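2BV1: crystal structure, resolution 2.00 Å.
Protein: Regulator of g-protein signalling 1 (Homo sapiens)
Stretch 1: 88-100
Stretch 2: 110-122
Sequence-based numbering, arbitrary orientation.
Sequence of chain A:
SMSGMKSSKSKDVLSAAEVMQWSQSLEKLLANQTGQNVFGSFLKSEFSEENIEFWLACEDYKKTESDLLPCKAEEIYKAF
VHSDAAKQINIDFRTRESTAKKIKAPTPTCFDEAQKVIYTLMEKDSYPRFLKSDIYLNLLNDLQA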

# COMPACT_ATOMS: atom_id res chain seq x y z
N GLN A 88 7.95 -9.45 -4.12
CA GLN A 88 8.90 -8.98 -3.08
C GLN A 88 9.06 -7.46 -3.01
O GLN A 88 9.52 -6.82 -3.96
CB GLN A 88 10.28 -9.63 -3.12
CG GLN A 88 10.99 -9.47 -1.76
CD GLN A 88 12.48 -9.78 -1.74
OE1 GLN A 88 13.01 -10.22 -0.71
NE2 GLN A 88 13.16 -9.54 -2.84
N ILE A 89 8.69 -6.91 -1.87
CA ILE A 89 8.69 -5.49 -1.68
C ILE A 89 10.13 -5.00 -1.52
O ILE A 89 11.01 -5.74 -1.05
CB ILE A 89 7.82 -5.06 -0.46
CG1 ILE A 89 8.36 -5.66 0.85
CG2 ILE A 89 6.36 -5.41 -0.69
CD1 ILE A 89 7.65 -5.19 2.09
N ASN A 90 10.35 -3.75 -1.96
CA ASN A 90 11.68 -3.13 -1.99
C ASN A 90 11.98 -2.41 -0.69
O ASN A 90 12.03 -1.18 -0.64
CB ASN A 90 11.77 -2.08 -3.10
CG ASN A 90 12.01 -2.65 -4.45
OD1 ASN A 90 12.95 -3.42 -4.68
ND2 ASN A 90 11.19 -2.20 -5.41
N ILE A 91 12.14 -3.16 0.38
CA ILE A 91 12.66 -2.60 1.63
C ILE A 91 14.12 -2.96 1.63
O ILE A 91 14.54 -3.82 0.86
CB ILE A 91 11.97 -3.13 2.90
CG1 ILE A 91 12.09 -4.66 3.01
CG2 ILE A 91 10.53 -2.68 2.90
CD1 ILE A 91 11.21 -5.28 4.14
N ASP A 92 14.88 -2.24 2.45
CA ASP A 92 16.30 -2.49 2.57
C ASP A 92 16.50 -3.76 3.41
O ASP A 92 15.64 -4.17 4.19
CB ASP A 92 16.98 -1.29 3.25
CG ASP A 92 16.46 -1.09 4.67
OD1 ASP A 92 15.34 -0.56 4.84
OD2 ASP A 92 17.14 -1.54 5.59
N PHE A 93 17.67 -4.33 3.23
CA PHE A 93 18.14 -5.51 3.92
C PHE A 93 17.95 -5.53 5.44
O PHE A 93 17.56 -6.57 5.98
CB PHE A 93 19.61 -5.73 3.56
CG PHE A 93 20.23 -6.86 4.24
CD1 PHE A 93 19.99 -8.15 3.81
CD2 PHE A 93 21.08 -6.66 5.32
CE1 PHE A 93 20.58 -9.23 4.46
CE2 PHE A 93 21.66 -7.72 5.98
CZ PHE A 93 21.42 -9.01 5.54
N ARG A 94 18.25 -4.41 6.11
CA ARG A 94 18.19 -4.35 7.59
C ARG A 94 16.75 -4.35 8.07
O ARG A 94 16.43 -5.01 9.05
CB ARG A 94 18.97 -3.15 8.19
CG ARG A 94 20.47 -3.40 8.23
CD ARG A 94 21.25 -2.21 8.79
NE ARG A 94 22.69 -2.37 8.56
CZ ARG A 94 23.57 -1.36 8.58
NH1 ARG A 94 23.16 -0.11 8.80
NH2 ARG A 94 24.84 -1.61 8.32
N THR A 95 15.90 -3.62 7.38
CA THR A 95 14.47 -3.64 7.69
C THR A 95 13.85 -5.05 7.47
O THR A 95 13.08 -5.55 8.30
CB THR A 95 13.74 -2.62 6.87
OG1 THR A 95 14.31 -1.36 7.17
CG2 THR A 95 12.24 -2.61 7.18
N ARG A 96 14.27 -5.69 6.37
CA ARG A 96 13.87 -7.06 6.08
C ARG A 96 14.29 -8.02 7.18
O ARG A 96 13.46 -8.76 7.70
CB ARG A 96 14.41 -7.50 4.71
CG ARG A 96 13.70 -8.71 4.10
CD ARG A 96 14.23 -9.08 2.72
NE ARG A 96 14.46 -7.91 1.86
CZ ARG A 96 15.67 -7.45 1.49
NH1 ARG A 96 16.81 -8.04 1.86
NH2 ARG A 96 15.75 -6.38 0.71
N GLU A 97 15.58 -8.00 7.56
CA GLU A 97 16.10 -8.86 8.61
C GLU A 97 15.39 -8.65 9.96
O GLU A 97 15.06 -9.64 10.66
CB GLU A 97 17.63 -8.67 8.79
CG GLU A 97 18.45 -9.04 7.54
CD GLU A 97 19.15 -10.40 7.62
OE1 GLU A 97 19.86 -10.69 8.63
OE2 GLU A 97 19.01 -11.16 6.64
N SER A 98 15.18 -7.40 10.35
CA SER A 98 14.45 -7.15 11.60
C SER A 98 12.96 -7.58 11.54
O SER A 98 12.43 -8.09 12.53
CB SER A 98 14.59 -5.72 12.11
OG SER A 98 14.04 -4.81 11.22
N THR A 99 12.32 -7.39 10.39
CA THR A 99 10.93 -7.84 10.21
C THR A 99 10.85 -9.39 10.36
O THR A 99 9.97 -9.91 11.06
CB THR A 99 10.36 -7.37 8.86
OG1 THR A 99 10.33 -5.93 8.80
CG2 THR A 99 8.90 -7.90 8.59
N ALA A 100 11.78 -10.09 9.71
CA ALA A 100 11.86 -11.52 9.75
C ALA A 100 11.95 -12.03 11.20
O ALA A 100 11.36 -13.05 11.55
CB ALA A 100 13.05 -11.99 8.96
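Stretch 2 (110-122) CFDEAQKVIYTLM

Stretch 2 enters through Cys110 and Phe111 and then runs as a helix from Asp112 through Met122, with i to i+4 backbone hydrogen bonds beginning at Gln115 N to Phe111 O (2.7 Å). It packs against the stretch 1 helix, Phe93 to Ala100, and the loop that precedes it, extended at Ile89, Ile91 and Asp92 but turning at Asn90. The two helices run roughly antiparallel: their N-to-C directions differ by 149° (signed crossing angle -149°), and their axes come within 9.6 Å. The register follows from this direction. The CA atoms of Thr99 and Phe111 are 6.6 Å apart, those of Thr95 and Ala114 6.3 Å, and those of Ile91 and Val117 6.4 Å, so that one chain ascends as the other descends. Together the two stretches bury 519 Å², without a direct hydrogen bond between them.

Thr99 has the largest covered area, 72 Å². With chi1 in the m rotamer, its CG2 lies 3.8 Å from Phe111 CE1, approaching the ring obliquely, while its OG1 is 3.9 Å from Ala114 CB. The same hydroxyl donates to Thr95 O (2.8 Å) within its own helix, and it accepts a hydrogen bond from water 2, whose oxygen is 2.6 Å from Thr99 OG1. That water also donates to Cys110 O at 2.9 Å and accepts from Ala114 N at 3.1 Å. It bridges Ala114 N to Cys110 O, which are too far apart (5.6 Å) to bond directly, and ties this first turn to Thr99 OG1 on the other helix.

Ala114 (52 Å² covered) lies at the middle of the register. Here the two backbones come close, with only the methyl CB of Ala114 as its side chain: Thr95 CG2 is 3.9 Å from Ala114 CA, and Ile91 CD1 reaches Ala114 CB at 4.1 Å. Asp92 caps the stretch 1 helix, its OD2 accepting from Thr95 N (3.0 Å), and its OD1 separately accepts from Thr95 OG1 (2.7 Å); in the m rotamer of Thr95, CG2 lies against Ala114.

One turn further on, Ile118 (53 Å²) packs against the loop. Its CA-to-CB bond points sideways, but with chi1 and chi2 both m the end of the side chain comes nearer, placing CD1 3.7 Å from Ile89 CB and 3.8 Å from Ile91 CG2. Ile91 CG2 also touches Val117 CG1 at 3.9 Å, so this methyl contacts two consecutive residues of the helix. Beyond them Leu121 CD1 lies 3.4 Å from Asn90 O and 3.7 Å from Asn90 CB, closing this end of the contact.

At the more exposed border near the start of the stretch 2 helix, Ser98 OG and Glu113 OE1 are 3.5 Å apart. Water 1 sits to one side of this pair and bridges it, 2.6 Å from Ser98 OG and donating a weak hydrogen bond to Glu113 OE1 at 3.1 Å.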

# COMPACT_ATOMS: atom_id res chain seq x y z
N CYS A 110 4.36 -5.31 14.31
CA CYS A 110 5.37 -6.08 13.60
C CYS A 110 5.85 -5.43 12.26
O CYS A 110 7.07 -5.39 11.99
CB CYS A 110 4.81 -7.51 13.36
SG CYS A 110 5.80 -8.62 12.33
N PHE A 111 4.90 -4.99 11.43
CA PHE A 111 5.19 -4.54 10.08
C PHE A 111 5.29 -3.01 9.92
O PHE A 111 5.44 -2.53 8.78
CB PHE A 111 4.11 -5.07 9.08
CG PHE A 111 4.10 -6.54 8.96
CD1 PHE A 111 5.14 -7.19 8.28
CD2 PHE A 111 3.09 -7.30 9.53
CE1 PHE A 111 5.17 -8.57 8.18
CE2 PHE A 111 3.11 -8.68 9.46
CZ PHE A 111 4.12 -9.32 8.78
N ASP A 112 5.22 -2.28 11.04
CA ASP A 112 5.27 -0.80 11.06
C ASP A 112 6.50 -0.22 10.35
O ASP A 112 6.40 0.76 9.63
CB ASP A 112 5.25 -0.29 12.49
CG ASP A 112 3.86 -0.36 13.13
OD1 ASP A 112 2.90 -0.82 12.48
OD2 ASP A 112 3.76 0.08 14.29
N GLU A 113 7.66 -0.84 10.55
CA GLU A 113 8.89 -0.33 9.94
C GLU A 113 8.86 -0.54 8.42
O GLU A 113 9.12 0.37 7.63
CB GLU A 113 10.13 -0.99 10.55
CG GLU A 113 10.70 -0.30 11.79
CD GLU A 113 11.99 -0.95 12.28
OE1 GLU A 113 12.76 -1.51 11.43
OE2 GLU A 113 12.25 -0.91 13.51
N ALA A 114 8.54 -1.76 8.01
CA ALA A 114 8.46 -2.10 6.60
C ALA A 114 7.36 -1.31 5.92
O ALA A 114 7.51 -0.85 4.77
CB ALA A 114 8.28 -3.60 6.40
N GLN A 115 6.28 -1.07 6.64
CA GLN A 115 5.12 -0.38 6.07
C GLN A 115 5.52 1.10 5.80
O GLN A 115 5.17 1.67 4.79
CB GLN A 115 3.95 -0.42 7.03
CG GLN A 115 2.69 0.18 6.40
CD GLN A 115 1.45 0.11 7.28
OE1 GLN A 115 1.54 -0.10 8.48
NE2 GLN A 115 0.28 0.29 6.66
N LYS A 116 6.23 1.68 6.75
CA LYS A 116 6.70 3.03 6.62
C LYS A 116 7.61 3.20 5.42
O LYS A 116 7.45 4.12 4.67
CB LYS A 116 7.33 3.48 7.90
CG LYS A 116 7.50 5.00 7.96
N VAL A 117 8.57 2.31 5.24
CA VAL A 117 9.44 2.35 4.08
C VAL A 117 8.59 2.34 2.80
O VAL A 117 8.80 3.14 1.86
CB VAL A 117 10.46 1.16 4.08
CG1 VAL A 117 11.25 1.10 2.76
CG2 VAL A 117 11.40 1.26 5.24
N ILE A 118 7.67 1.39 2.72
CA ILE A 118 6.87 1.24 1.50
C ILE A 118 5.96 2.45 1.30
O ILE A 118 5.80 2.89 0.20
CB ILE A 118 6.00 -0.07 1.51
CG1 ILE A 118 6.88 -1.33 1.51
CG2 ILE A 118 4.99 -0.07 0.39
CD1 ILE A 118 7.94 -1.44 0.41
N TYR A 119 5.39 3.00 2.35
CA TYR A 119 4.60 4.22 2.21
C TYR A 119 5.42 5.34 1.61
O TYR A 119 4.99 6.03 0.70
CB TYR A 119 4.11 4.65 3.57
CG TYR A 119 3.15 5.79 3.50
CD1 TYR A 119 1.81 5.55 3.31
CD2 TYR A 119 3.59 7.12 3.61
CE1 TYR A 119 0.91 6.56 3.27
CE2 TYR A 119 2.67 8.18 3.55
CZ TYR A 119 1.32 7.86 3.37
OH TYR A 119 0.34 8.79 3.31
N THR A 120 6.65 5.50 2.11
CA THR A 120 7.55 6.51 1.55
C THR A 120 7.89 6.26 0.09
O THR A 120 7.91 7.22 -0.74
CB THR A 120 8.82 6.58 2.41
OG1 THR A 120 8.43 6.81 3.77
CG2 THR A 120 9.83 7.67 1.92
N LEU A 121 8.16 5.01 -0.25
CA LEU A 121 8.47 4.68 -1.62
C LEU A 121 7.34 5.10 -2.58
O LEU A 121 7.58 5.62 -3.70
CB LEU A 121 8.77 3.19 -1.81
CG LEU A 121 10.11 2.54 -1.52
CD1 LEU A 121 10.09 1.13 -2.15
CD2 LEU A 121 11.33 3.32 -2.01
N MET A 122 6.12 4.83 -2.15
CA MET A 122 4.92 5.27 -2.89
C MET A 122 4.83 6.82 -2.90
O MET A 122 4.68 7.44 -3.91
CB MET A 122 3.67 4.65 -2.27
CG MET A 122 3.53 3.14 -2.53
SD MET A 122 1.89 2.41 -2.12
CE MET A 122 1.73 2.72 -0.41
O HOH W 1 11.46 -4.30 11.54
O HOH W 2 8.65 -4.21 9.91